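Local coordinates for protein peptidase S8 and S53, subtilisin, kexin, sedolisin (Mycobacterium smegmatis, PDB 4KG7) that probably cleaves proteins as a subtilisin-like serine endopeptidase, the mycosin MycP3 of the ESX-3 type VII secretion system, at residues S5-D10 with R241-V246; D119-V124 with V291-A296; S193-A198 with V249-W254. All coordinates share one frame; numbering follows the deposited sequence. Where two conformers were deposited one is given.

How the contacts relate
Contact 1 is a surface contact, whereas contacts 2 and 3 are buried. Contacts 1 and 3 are neighbours, their centres about 12 Å apart: Pro7 packs on the backbone oxygen of Trp254, and Val9 on the backbone of helix 193-205. Contact 2 lies across the centre of the chain, about 22 Å from contact 1 and about 19 Å from contact 3 between nearest atoms. All three are packing contacts without hydrogen bonds between their segments, but differ in kind. Loop meets loop through proline on tryptophan in contact 1; a loop phenylalanine meets the backbone and side chains around a short strand in contact 2; aliphatic branches join helix to strand end in contact 3.

Contact 1 (S5-D10 with R241-V246); sequences SPPQVD and RNWNGV
Two loops meet at the surface here through a proline-on-tryptophan contact: Pro6, near the start of the modelled chain, lies on the indole of Trp243 in the loop between strands 209-213 and 248-251. The pyrrolidine comes in over the indole with its CG foremost. That atom stands 3.6 Å from the centroid of the five-membered ring of Trp243, only 11° off the ring normal, a CH-pi contact over the face. The six-membered ring is met further back on the proline, where Pro6 CA is 3.7 Å from Trp243 CE3. Pro7 adds a second touch at the far end of the indole, its CD 3.8 Å from Trp243 CZ3, and it runs at about a right angle to the tryptophan side chain. Residues 5-10 belong to an irregular N-terminal segment laid along the subtilisin-type domain, and the hold on residues 241-246 comes from this one aromatic side chain. With its CG anti to its own carbonyl carbon (chi1 -75°), Trp243 turns the indole out from its turn to meet the prolines. The turn beneath is type I, running from Trp243 to Val246 and closed by Val246 N to Trp243 O at 3.1 Å. Asp239 steadies its start, one carboxylate oxygen accepting from the backbone N of Trp243 and the other from that of Asn244. Trp280 packs edge-to-face with the indole and Pro279 touches it too, while the guanidinium of Arg241 bonds the backbone oxygen of Val281, and Arg241 O accepts from Asn361 ND2.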
ATOM      1  N   SER A   5      22.618   5.084  -2.937  1.00 31.56           N
ATOM      2  CA  SER A   5      22.715   3.862  -3.719  1.00 28.76           C
ATOM      3  C   SER A   5      21.641   2.911  -3.238  1.00 24.40           C
ATOM      4  O   SER A   5      21.124   3.073  -2.129  1.00 23.64           O
ATOM      5  CB  SER A   5      24.101   3.237  -3.541  1.00 30.06           C
ATOM      6  OG  SER A   5      24.441   3.206  -2.166  1.00 32.14           O
ATOM      7  N   PRO A   6      21.278   1.922  -4.064  1.00 21.50           N
ATOM      8  CA  PRO A   6      20.233   1.019  -3.606  1.00 19.46           C
ATOM      9  C   PRO A   6      20.578   0.368  -2.248  1.00 18.53           C
ATOM     10  O   PRO A   6      21.743  -0.021  -2.043  1.00 19.40           O
ATOM     11  CB  PRO A   6      20.147  -0.011  -4.742  1.00 19.50           C
ATOM     12  CG  PRO A   6      20.688   0.698  -5.947  1.00 20.35           C
ATOM     13  CD  PRO A   6      21.796   1.537  -5.390  1.00 21.39           C
ATOM     14  N   PRO A   7      19.595   0.267  -1.318  1.00 16.58           N
ATOM     15  CA  PRO A   7      19.897  -0.268   0.006  1.00 16.45           C
ATOM     16  C   PRO A   7      20.185  -1.768  -0.055  1.00 16.96           C
ATOM     17  O   PRO A   7      19.752  -2.455  -0.967  1.00 16.94           O
ATOM     18  CB  PRO A   7      18.637   0.035   0.816  1.00 15.76           C
ATOM     19  CG  PRO A   7      17.550   0.034  -0.195  1.00 15.01           C
ATOM     20  CD  PRO A   7      18.177   0.679  -1.412  1.00 15.40           C
ATOM     21  N   GLN A   8      20.970  -2.225   0.902  1.00 17.73           N
ATOM     22  CA  GLN A   8      21.395  -3.603   0.978  1.00 18.93           C
ATOM     23  C   GLN A   8      21.275  -4.029   2.414  1.00 17.53           C
ATOM     24  O   GLN A   8      21.710  -3.296   3.313  1.00 17.30           O
ATOM     25  CB  GLN A   8      22.850  -3.646   0.568  1.00 22.47           C
ATOM     26  CG  GLN A   8      23.305  -4.931  -0.055  1.00 26.02           C
ATOM     27  CD  GLN A   8      24.520  -4.679  -0.899  1.00 28.54           C
ATOM     28  OE1 GLN A   8      25.409  -3.922  -0.502  1.00 32.11           O
ATOM     29  NE2 GLN A   8      24.565  -5.284  -2.080  1.00 30.69           N
ATOM     30  N   VAL A   9      20.733  -5.222   2.652  1.00 15.53           N
ATOM     31  CA  VAL A   9      20.669  -5.755   4.007  1.00 15.20           C
ATOM     32  C   VAL A   9      22.065  -5.971   4.564  1.00 15.78           C
ATOM     33  O   VAL A   9      23.005  -6.251   3.817  1.00 16.39           O
ATOM     34  CB  VAL A   9      19.880  -7.088   4.117  1.00 14.73           C
ATOM     35  CG1 VAL A   9      18.410  -6.874   3.787  1.00 14.03           C
ATOM     36  CG2 VAL A   9      20.497  -8.177   3.247  1.00 14.97           C
ATOM     37  N   ASP A  10      22.183  -5.820   5.876  1.00 15.85           N
ATOM     38  CA  ASP A  10      23.393  -6.196   6.606  1.00 16.91           C
ATOM     39  C   ASP A  10      23.169  -7.615   7.117  1.00 17.15           C
ATOM     40  O   ASP A  10      22.295  -7.823   7.942  1.00 16.57           O
ATOM     41  CB  ASP A  10      23.595  -5.209   7.757  1.00 17.10           C
ATOM     42  CG  ASP A  10      24.820  -5.513   8.618  1.00 18.05           C
ATOM     43  OD1 ASP A  10      25.377  -6.627   8.565  1.00 18.13           O
ATOM     44  OD2 ASP A  10      25.175  -4.611   9.400  1.00 18.49           O
ATOM     45  N   ARG A 241      18.450   4.237 -13.712  1.00 12.74           N
ATOM     46  CA  ARG A 241      17.251   4.786 -13.053  1.00 12.08           C
ATOM     47  C   ARG A 241      17.518   5.984 -12.175  1.00 11.68           C
ATOM     48  O   ARG A 241      16.581   6.560 -11.617  1.00 11.01           O
ATOM     49  CB  ARG A 241      16.524   3.711 -12.291  1.00 12.07           C
ATOM     50  CG  ARG A 241      16.205   2.558 -13.232  1.00 12.65           C
ATOM     51  CD  ARG A 241      15.026   1.763 -12.819  1.00 12.57           C
ATOM     52  NE  ARG A 241      13.830   2.577 -12.633  1.00 12.24           N
ATOM     53  CZ  ARG A 241      12.690   2.073 -12.197  1.00 11.59           C
ATOM     54  NH1 ARG A 241      12.579   0.761 -11.982  1.00 11.88           N
ATOM     55  NH2 ARG A 241      11.658   2.872 -12.000  1.00 11.20           N
ATOM     56  N   ASN A 242      18.783   6.363 -12.069  1.00 11.91           N
ATOM     57  CA  ASN A 242      19.170   7.568 -11.343  1.00 11.90           C
ATOM     58  C   ASN A 242      18.935   7.471  -9.839  1.00 11.60           C
ATOM     59  O   ASN A 242      18.406   8.383  -9.220  1.00 11.33           O
ATOM     60  CB  ASN A 242      18.481   8.816 -11.917  1.00 11.97           C
ATOM     61  CG  ASN A 242      19.215  10.094 -11.546  1.00 12.52           C
ATOM     62  OD1 ASN A 242      20.295  10.044 -10.942  1.00 12.83           O
ATOM     63  ND2 ASN A 242      18.633  11.245 -11.886  1.00 12.71           N
ATOM     64  N   TRP A 243      19.388   6.372  -9.253  1.00 11.56           N
ATOM     65  CA  TRP A 243      19.521   6.269  -7.807  1.00 11.58           C
ATOM     66  C   TRP A 243      20.431   7.367  -7.273  1.00 12.56           C
ATOM     67  O   TRP A 243      20.196   7.878  -6.193  1.00 12.35           O
ATOM     68  CB  TRP A 243      20.077   4.898  -7.393  1.00 11.55           C
ATOM     69  CG  TRP A 243      19.076   3.788  -7.493  1.00 10.92           C
ATOM     70  CD1 TRP A 243      18.794   3.032  -8.596  1.00 10.89           C
ATOM     71  CD2 TRP A 243      18.226   3.289  -6.444  1.00 10.53           C
ATOM     72  NE1 TRP A 243      17.826   2.123  -8.309  1.00 10.51           N
ATOM     73  CE2 TRP A 243      17.462   2.240  -6.997  1.00 10.28           C
ATOM     74  CE3 TRP A 243      18.047   3.617  -5.098  1.00 10.49           C
ATOM     75  CZ2 TRP A 243      16.518   1.506  -6.244  1.00  9.93           C
ATOM     76  CZ3 TRP A 243      17.093   2.880  -4.348  1.00 10.08           C
ATOM     77  CH2 TRP A 243      16.356   1.853  -4.928  1.00  9.78           C
ATOM     78  N   ASN A 244      21.481   7.700  -8.022  1.00 13.80           N
ATOM     79  CA  ASN A 244      22.503   8.655  -7.539  1.00 15.04           C
ATOM     80  C   ASN A 244      21.887  10.025  -7.252  1.00 14.70           C
ATOM     81  O   ASN A 244      22.334  10.750  -6.352  1.00 15.96           O
ATOM     82  CB  ASN A 244      23.617   8.839  -8.571  1.00 16.37           C
ATOM     83  CG  ASN A 244      24.508   7.616  -8.719  1.00 17.40           C
ATOM     84  OD1 ASN A 244      24.418   6.644  -7.963  1.00 18.75           O
ATOM     85  ND2 ASN A 244      25.361   7.656  -9.718  1.00 18.91           N
ATOM     86  N   GLY A 245      20.874  10.381  -8.027  1.00 13.77           N
ATOM     87  CA  GLY A 245      20.227  11.676  -7.916  1.00 13.36           C
ATOM     88  C   GLY A 245      19.139  11.773  -6.868  1.00 12.62           C
ATOM     89  O   GLY A 245      18.567  12.833  -6.687  1.00 12.60           O
ATOM     90  N   VAL A 246      18.838  10.689  -6.160  1.00 11.93           N
ATOM     91  CA  VAL A 246      17.720  10.710  -5.208  1.00 11.40           C
ATOM     92  C   VAL A 246      17.937  11.738  -4.107  1.00 11.73           C
ATOM     93  O   VAL A 246      19.018  11.793  -3.520  1.00 12.40           O
ATOM     94  CB  VAL A 246      17.500   9.319  -4.594  1.00 10.98           C
ATOM     95  CG1 VAL A 246      16.570   9.381  -3.396  1.00 10.72           C
ATOM     96  CG2 VAL A 246      16.908   8.419  -5.666  1.00 10.54           C
TER

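Contact 2 (D119-V124 with V291-A296); sequences DGFSGV and VSVSNA
Phe121 packs its ring against strand 292-293 and the residue before it, and the far half of that ring is where packing is tight. Its CE1 comes within 3.3 Å of the backbone oxygen of Val291 and 3.8 Å of Ser292 CA, both met obliquely. Across the ring, Phe121 CE2 touches Val293 CG2 at 3.8 Å, the two side chains crossing at about a right angle. The phenyl reaches the strand because its CG stands anti to the backbone N (chi1 175°). Ser292 OG lies 4.0 Å from Phe121 CZ, mere packing, since this hydroxyl is hydrogen-bonded to the backbone oxygen of Ser107. Ser107 belongs to helix 104-113, which starts at His104 of the predicted charge relay of this subtilase; the side chain of Ser292 is about 10 Å from those of both His104 and Ser319. The strand itself edges a small antiparallel sheet, paired with 301-306, whose Leu301 also touches Phe121. Towards the partly exposed side the fit is looser: the Val291 side chain comes no nearer than 4.6 Å to residues 119-124. Asp119 and Gly120 are also partly exposed. There an Asx turn shapes the approach to the phenyl, Phe121 N giving Asp119 OD1 a 2.9 Å bond at 160°, while Asp119 OD2 forms a salt bridge with Arg81.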
ATOM      1  N   ASP A 119     -24.927  -2.444  -5.758  1.00 16.39           N
ATOM      2  CA  ASP A 119     -24.348  -1.294  -6.426  1.00 15.37           C
ATOM      3  C   ASP A 119     -23.209  -1.805  -7.304  1.00 14.42           C
ATOM      4  O   ASP A 119     -23.058  -3.019  -7.462  1.00 14.08           O
ATOM      5  CB  ASP A 119     -23.838  -0.293  -5.403  1.00 14.94           C
ATOM      6  CG  ASP A 119     -22.898  -0.926  -4.396  1.00 14.28           C
ATOM      7  OD1 ASP A 119     -21.975  -1.676  -4.812  1.00 13.93           O
ATOM      8  OD2 ASP A 119     -23.066  -0.657  -3.191  1.00 14.50           O
ATOM      9  N   GLY A 120     -22.436  -0.890  -7.892  1.00 13.70           N
ATOM     10  CA  GLY A 120     -21.374  -1.237  -8.844  1.00 13.26           C
ATOM     11  C   GLY A 120     -20.016  -1.457  -8.231  1.00 12.36           C
ATOM     12  O   GLY A 120     -19.054  -1.606  -8.965  1.00 12.72           O
ATOM     13  N   PHE A 121     -19.934  -1.506  -6.903  1.00 11.63           N
ATOM     14  CA  PHE A 121     -18.611  -1.615  -6.252  1.00 10.53           C
ATOM     15  C   PHE A 121     -18.246  -3.048  -5.882  1.00 10.15           C
ATOM     16  O   PHE A 121     -19.065  -3.792  -5.379  1.00 10.54           O
ATOM     17  CB  PHE A 121     -18.529  -0.766  -4.984  1.00 10.24           C
ATOM     18  CG  PHE A 121     -17.231  -0.969  -4.246  1.00  9.61           C
ATOM     19  CD1 PHE A 121     -16.087  -0.326  -4.684  1.00  9.29           C
ATOM     20  CD2 PHE A 121     -17.127  -1.864  -3.186  1.00  9.60           C
ATOM     21  CE1 PHE A 121     -14.888  -0.557  -4.078  1.00  8.94           C
ATOM     22  CE2 PHE A 121     -15.915  -2.080  -2.556  1.00  9.22           C
ATOM     23  CZ  PHE A 121     -14.794  -1.435  -3.018  1.00  8.92           C
ATOM     24  N   SER A 122     -16.984  -3.410  -6.119  1.00  9.50           N
ATOM     25  CA  SER A 122     -16.420  -4.649  -5.603  1.00  9.15           C
ATOM     26  C   SER A 122     -14.940  -4.466  -5.340  1.00  8.42           C
ATOM     27  O   SER A 122     -14.259  -3.731  -6.064  1.00  8.25           O
ATOM     28  CB  SER A 122     -16.564  -5.798  -6.598  1.00  9.53           C
ATOM     29  OG  SER A 122     -16.024  -7.005  -6.086  1.00  9.56           O
ATOM     30  N   GLY A 123     -14.441  -5.188  -4.344  1.00  8.18           N
ATOM     31  CA  GLY A 123     -13.010  -5.378  -4.228  1.00  7.66           C
ATOM     32  C   GLY A 123     -12.445  -6.150  -5.402  1.00  7.64           C
ATOM     33  O   GLY A 123     -13.180  -6.843  -6.129  1.00  8.11           O
ATOM     34  N   VAL A 124     -11.132  -6.054  -5.601  1.00  7.27           N
ATOM     35  CA  VAL A 124     -10.456  -6.814  -6.662  1.00  7.36           C
ATOM     36  C   VAL A 124     -10.567  -8.328  -6.429  1.00  7.72           C
ATOM     37  O   VAL A 124     -10.736  -9.124  -7.365  1.00  7.92           O
ATOM     38  CB  VAL A 124      -8.966  -6.413  -6.754  1.00  7.01           C
ATOM     39  CG1 VAL A 124      -8.215  -7.274  -7.762  1.00  7.16           C
ATOM     40  CG2 VAL A 124      -8.838  -4.951  -7.121  1.00  6.88           C
ATOM     41  N   VAL A 291     -13.398   5.201  -5.090  1.00  7.90           N
ATOM     42  CA  VAL A 291     -14.606   4.831  -4.344  1.00  7.91           C
ATOM     43  C   VAL A 291     -14.321   3.514  -3.644  1.00  7.58           C
ATOM     44  O   VAL A 291     -13.854   2.560  -4.264  1.00  7.33           O
ATOM     45  CB  VAL A 291     -15.804   4.629  -5.282  1.00  8.34           C
ATOM     46  CG1 VAL A 291     -17.010   4.142  -4.500  1.00  8.70           C
ATOM     47  CG2 VAL A 291     -16.093   5.926  -6.045  1.00  8.74           C
ATOM     48  N   SER A 292     -14.577   3.478  -2.340  1.00  7.31           N
ATOM     49  CA  SER A 292     -14.383   2.255  -1.593  1.00  7.15           C
ATOM     50  C   SER A 292     -15.320   2.206  -0.388  1.00  7.49           C
ATOM     51  O   SER A 292     -16.382   2.822  -0.384  1.00  7.92           O
ATOM     52  CB  SER A 292     -12.906   2.151  -1.211  1.00  6.77           C
ATOM     53  OG  SER A 292     -12.618   0.890  -0.642  1.00  6.76           O
ATOM     54  N   VAL A 293     -14.964   1.424   0.601  1.00  7.43           N
ATOM     55  CA  VAL A 293     -15.818   1.188   1.757  1.00  7.85           C
ATOM     56  C   VAL A 293     -15.521   2.205   2.862  1.00  7.91           C
ATOM     57  O   VAL A 293     -14.368   2.595   3.091  1.00  7.67           O
ATOM     58  CB  VAL A 293     -15.568  -0.260   2.248  1.00  7.91           C
ATOM     59  CG1 VAL A 293     -16.315  -0.570   3.518  1.00  8.38           C
ATOM     60  CG2 VAL A 293     -15.869  -1.279   1.131  1.00  7.91           C
ATOM     61  N   SER A 294     -16.564   2.596   3.580  1.00  8.59           N
ATOM     62  CA  SER A 294     -16.444   3.565   4.649  1.00  8.96           C
ATOM     63  C   SER A 294     -16.243   2.905   6.001  1.00  9.38           C
ATOM     64  O   SER A 294     -16.765   1.801   6.222  1.00  9.40           O
ATOM     65  CB  SER A 294     -17.718   4.425   4.689  1.00  9.43           C
ATOM     66  OG  SER A 294     -17.659   5.371   5.747  1.00  9.80           O
ATOM     67  N   ASN A 295     -15.499   3.579   6.884  1.00  9.70           N
ATOM     68  CA  ASN A 295     -15.419   3.214   8.311  1.00 10.33           C
ATOM     69  C   ASN A 295     -16.542   3.813   9.171  1.00 11.58           C
ATOM     70  O   ASN A 295     -16.556   3.630  10.381  1.00 12.14           O
ATOM     71  CB  ASN A 295     -14.069   3.602   8.908  1.00  9.99           C
ATOM     72  CG  ASN A 295     -13.793   5.105   8.829  1.00  9.89           C
ATOM     73  OD1 ASN A 295     -14.248   5.776   7.911  1.00  9.77           O
ATOM     74  ND2 ASN A 295     -12.985   5.618   9.763  1.00  9.90           N
ATOM     75  N   ALA A 296     -17.475   4.535   8.562  1.00 12.50           N
ATOM     76  CA  ALA A 296     -18.674   4.993   9.287  1.00 13.84           C
ATOM     77  C   ALA A 296     -19.498   3.779   9.709  1.00 14.88           C
ATOM     78  O   ALA A 296     -19.397   2.719   9.116  1.00 14.38           O
ATOM     79  CB  ALA A 296     -19.510   5.902   8.402  1.00 14.17           C
TER

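Contact 3 (S193-A198 with V249-W254); sequences SVLGAA and VSIPSW
Leu195, on the first turn of helix 193-205, meets the end of strand 248-251 through a single methyl. Its CB points across to residues 249-254, yet CB and CG only carry the chain over: Leu195 CB is still 6.0 Å from Ile251 CG2, and Leu195 CG is 5.1 Å from Ile251 CG2. With CG anti to the backbone N (chi1 178°) and CD2 continuing the extended line, the branch is carried away from the helix toward the strand end. Leu195 CD2 then settles 3.6 Å from Ile251 CG2, methyl against methyl, the two side chains passing at a slant. The same Leu195 CD2 lies 4.4 Å from Pro252 CB, a slacker touch. The other branch falls short, with Leu195 CD1 5.0 Å from Pro252 CB. On the opposing side, Ile251 offers CG2, which stands anti to its backbone N while CG1 lies anti to the carbonyl carbon. The peptide bond between Ile251 and Pro252 is cis, and the chain turns sharply as it leaves the strand, with Trp254 N bonded back to Ser250 O at 2.9 Å. That turn folds the Trp254 indole over its own strand, where Val249 CG1 sits 3.4 Å above one ring face; Gln192, just before the helix, accepts from the indole nitrogen. Helix 193-205 lies in the crossover connection from strand 175-178 to the parallel strand 209-213 of the large central sheet of the subtilisin fold. Leu195 therefore stands among three elements: helix 150-170, whose Leu161 and Ala162 it also touches; strand 248-251, paired antiparallel with 182-185; and, beyond Pro252, Ala212 of strand 209-213.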
ATOM      1  N   SER A 193      18.671  -1.125   8.654  1.00 13.75           N
ATOM      2  CA  SER A 193      19.017  -2.547   8.594  0.50 13.26           C
ATOM      3  C   SER A 193      17.917  -3.469   9.152  1.00 12.38           C
ATOM      4  O   SER A 193      17.690  -4.540   8.631  1.00 11.90           O
ATOM      5  CB  SER A 193      20.341  -2.810   9.313  0.50 13.95           C
ATOM      6  OG  SER A 193      20.301  -2.297  10.636  0.50 14.28           O
ATOM      7  N   VAL A 194      17.244  -3.058  10.218  1.00 11.55           N
ATOM      8  CA  VAL A 194      16.209  -3.907  10.822  1.00 10.70           C
ATOM      9  C   VAL A 194      14.996  -4.022   9.896  1.00  9.69           C
ATOM     10  O   VAL A 194      14.420  -5.090   9.712  1.00  9.47           O
ATOM     11  CB  VAL A 194      15.827  -3.441  12.245  1.00 10.99           C
ATOM     12  CG1 VAL A 194      14.671  -4.273  12.793  1.00 10.69           C
ATOM     13  CG2 VAL A 194      17.036  -3.574  13.148  1.00 11.58           C
ATOM     14  N   LEU A 195      14.583  -2.900   9.328  1.00  9.10           N
ATOM     15  CA  LEU A 195      13.474  -2.917   8.368  1.00  8.35           C
ATOM     16  C   LEU A 195      13.835  -3.738   7.130  1.00  8.11           C
ATOM     17  O   LEU A 195      13.029  -4.551   6.646  1.00  7.54           O
ATOM     18  CB  LEU A 195      13.085  -1.468   7.973  1.00  8.38           C
ATOM     19  CG  LEU A 195      11.951  -1.330   6.935  1.00  8.04           C
ATOM     20  CD1 LEU A 195      10.638  -1.987   7.378  1.00  7.71           C
ATOM     21  CD2 LEU A 195      11.718   0.134   6.612  1.00  8.30           C
ATOM     22  N   GLY A 196      15.025  -3.507   6.596  1.00  8.38           N
ATOM     23  CA  GLY A 196      15.496  -4.328   5.500  1.00  8.33           C
ATOM     24  C   GLY A 196      15.455  -5.811   5.828  1.00  8.21           C
ATOM     25  O   GLY A 196      14.987  -6.622   5.032  1.00  8.04           O
ATOM     26  N   ALA A 197      15.912  -6.168   7.018  1.00  8.44           N
ATOM     27  CA  ALA A 197      15.912  -7.568   7.447  1.00  8.52           C
ATOM     28  C   ALA A 197      14.493  -8.132   7.496  1.00  8.10           C
ATOM     29  O   ALA A 197      14.248  -9.276   7.110  1.00  8.17           O
ATOM     30  CB  ALA A 197      16.588  -7.729   8.791  1.00  8.95           C
ATOM     31  N   ALA A 198      13.583  -7.352   8.053  1.00  7.76           N
ATOM     32  CA  ALA A 198      12.176  -7.749   8.111  1.00  7.46           C
ATOM     33  C   ALA A 198      11.571  -7.987   6.731  1.00  7.18           C
ATOM     34  O   ALA A 198      10.860  -8.980   6.488  1.00  6.91           O
ATOM     35  CB  ALA A 198      11.396  -6.692   8.867  1.00  7.35           C
ATOM     36  N   VAL A 249      13.750   9.901  -0.072  1.00  9.70           N
ATOM     37  CA  VAL A 249      13.675   8.437   0.014  1.00  9.41           C
ATOM     38  C   VAL A 249      12.284   8.023   0.455  1.00  8.99           C
ATOM     39  O   VAL A 249      11.832   8.437   1.510  1.00  9.71           O
ATOM     40  CB  VAL A 249      14.714   7.884   0.998  1.00  9.70           C
ATOM     41  CG1 VAL A 249      14.576   6.381   1.184  1.00  9.42           C
ATOM     42  CG2 VAL A 249      16.123   8.227   0.514  1.00 10.35           C
ATOM     43  N   SER A 250      11.633   7.208  -0.359  1.00  8.40           N
ATOM     44  CA  SER A 250      10.309   6.697  -0.025  1.00  7.96           C
ATOM     45  C   SER A 250      10.441   5.315   0.612  1.00  7.70           C
ATOM     46  O   SER A 250      11.041   4.421   0.034  1.00  7.71           O
ATOM     47  CB  SER A 250       9.464   6.600  -1.281  1.00  7.69           C
ATOM     48  OG  SER A 250       8.192   6.048  -1.008  1.00  7.38           O
ATOM     49  N   ILE A 251       9.905   5.183   1.816  1.00  7.70           N
ATOM     50  CA  ILE A 251      10.059   4.012   2.681  1.00  7.76           C
ATOM     51  C   ILE A 251       8.691   3.342   2.847  1.00  7.24           C
ATOM     52  O   ILE A 251       7.708   3.992   3.226  1.00  7.22           O
ATOM     53  CB  ILE A 251      10.626   4.441   4.053  1.00  8.43           C
ATOM     54  CG1 ILE A 251      11.942   5.232   3.908  1.00  9.06           C
ATOM     55  CG2 ILE A 251      10.859   3.246   4.941  1.00  8.53           C
ATOM     56  CD1 ILE A 251      12.205   6.190   5.042  1.00  9.74           C
ATOM     57  N   PRO A 252       8.608   2.008   2.653  1.00  6.84           N
ATOM     58  CA  PRO A 252       9.668   1.053   2.350  1.00  6.89           C
ATOM     59  C   PRO A 252       9.964   0.795   0.861  1.00  6.73           C
ATOM     60  O   PRO A 252      10.727  -0.119   0.537  1.00  6.75           O
ATOM     61  CB  PRO A 252       9.125  -0.213   3.013  1.00  6.83           C
ATOM     62  CG  PRO A 252       7.666  -0.149   2.697  1.00  6.58           C
ATOM     63  CD  PRO A 252       7.319   1.314   2.862  1.00  6.69           C
ATOM     64  N   SER A 253       9.394   1.592  -0.038  1.00  6.63           N
ATOM     65  CA  SER A 253       9.602   1.390  -1.488  1.00  6.64           C
ATOM     66  C   SER A 253      11.042   1.231  -1.913  1.00  7.17           C
ATOM     67  O   SER A 253      11.335   0.467  -2.834  1.00  7.05           O
ATOM     68  CB  SER A 253       8.988   2.532  -2.307  1.00  6.54           C
ATOM     69  OG  SER A 253       7.591   2.389  -2.418  1.00  6.29           O
ATOM     70  N   TRP A 254      11.957   1.964  -1.292  1.00  7.67           N
ATOM     71  CA  TRP A 254      13.339   1.900  -1.768  1.00  8.53           C
ATOM     72  C   TRP A 254      14.010   0.565  -1.498  1.00  8.39           C
ATOM     73  O   TRP A 254      15.048   0.286  -2.068  1.00  8.64           O
ATOM     74  CB  TRP A 254      14.148   3.082  -1.284  1.00  9.42           C
ATOM     75  CG  TRP A 254      14.645   2.980   0.102  1.00 10.31           C
ATOM     76  CD1 TRP A 254      13.980   2.535   1.204  1.00 10.48           C
ATOM     77  CD2 TRP A 254      15.939   3.369   0.532  1.00 11.25           C
ATOM     78  NE1 TRP A 254      14.800   2.621   2.309  1.00 11.21           N
ATOM     79  CE2 TRP A 254      16.005   3.140   1.923  1.00 11.79           C
ATOM     80  CE3 TRP A 254      17.053   3.907  -0.121  1.00 11.91           C
ATOM     81  CZ2 TRP A 254      17.148   3.422   2.674  1.00 12.43           C
ATOM     82  CZ3 TRP A 254      18.200   4.183   0.619  1.00 12.68           C
ATOM     83  CH2 TRP A 254      18.237   3.940   2.011  1.00 13.09           C
TER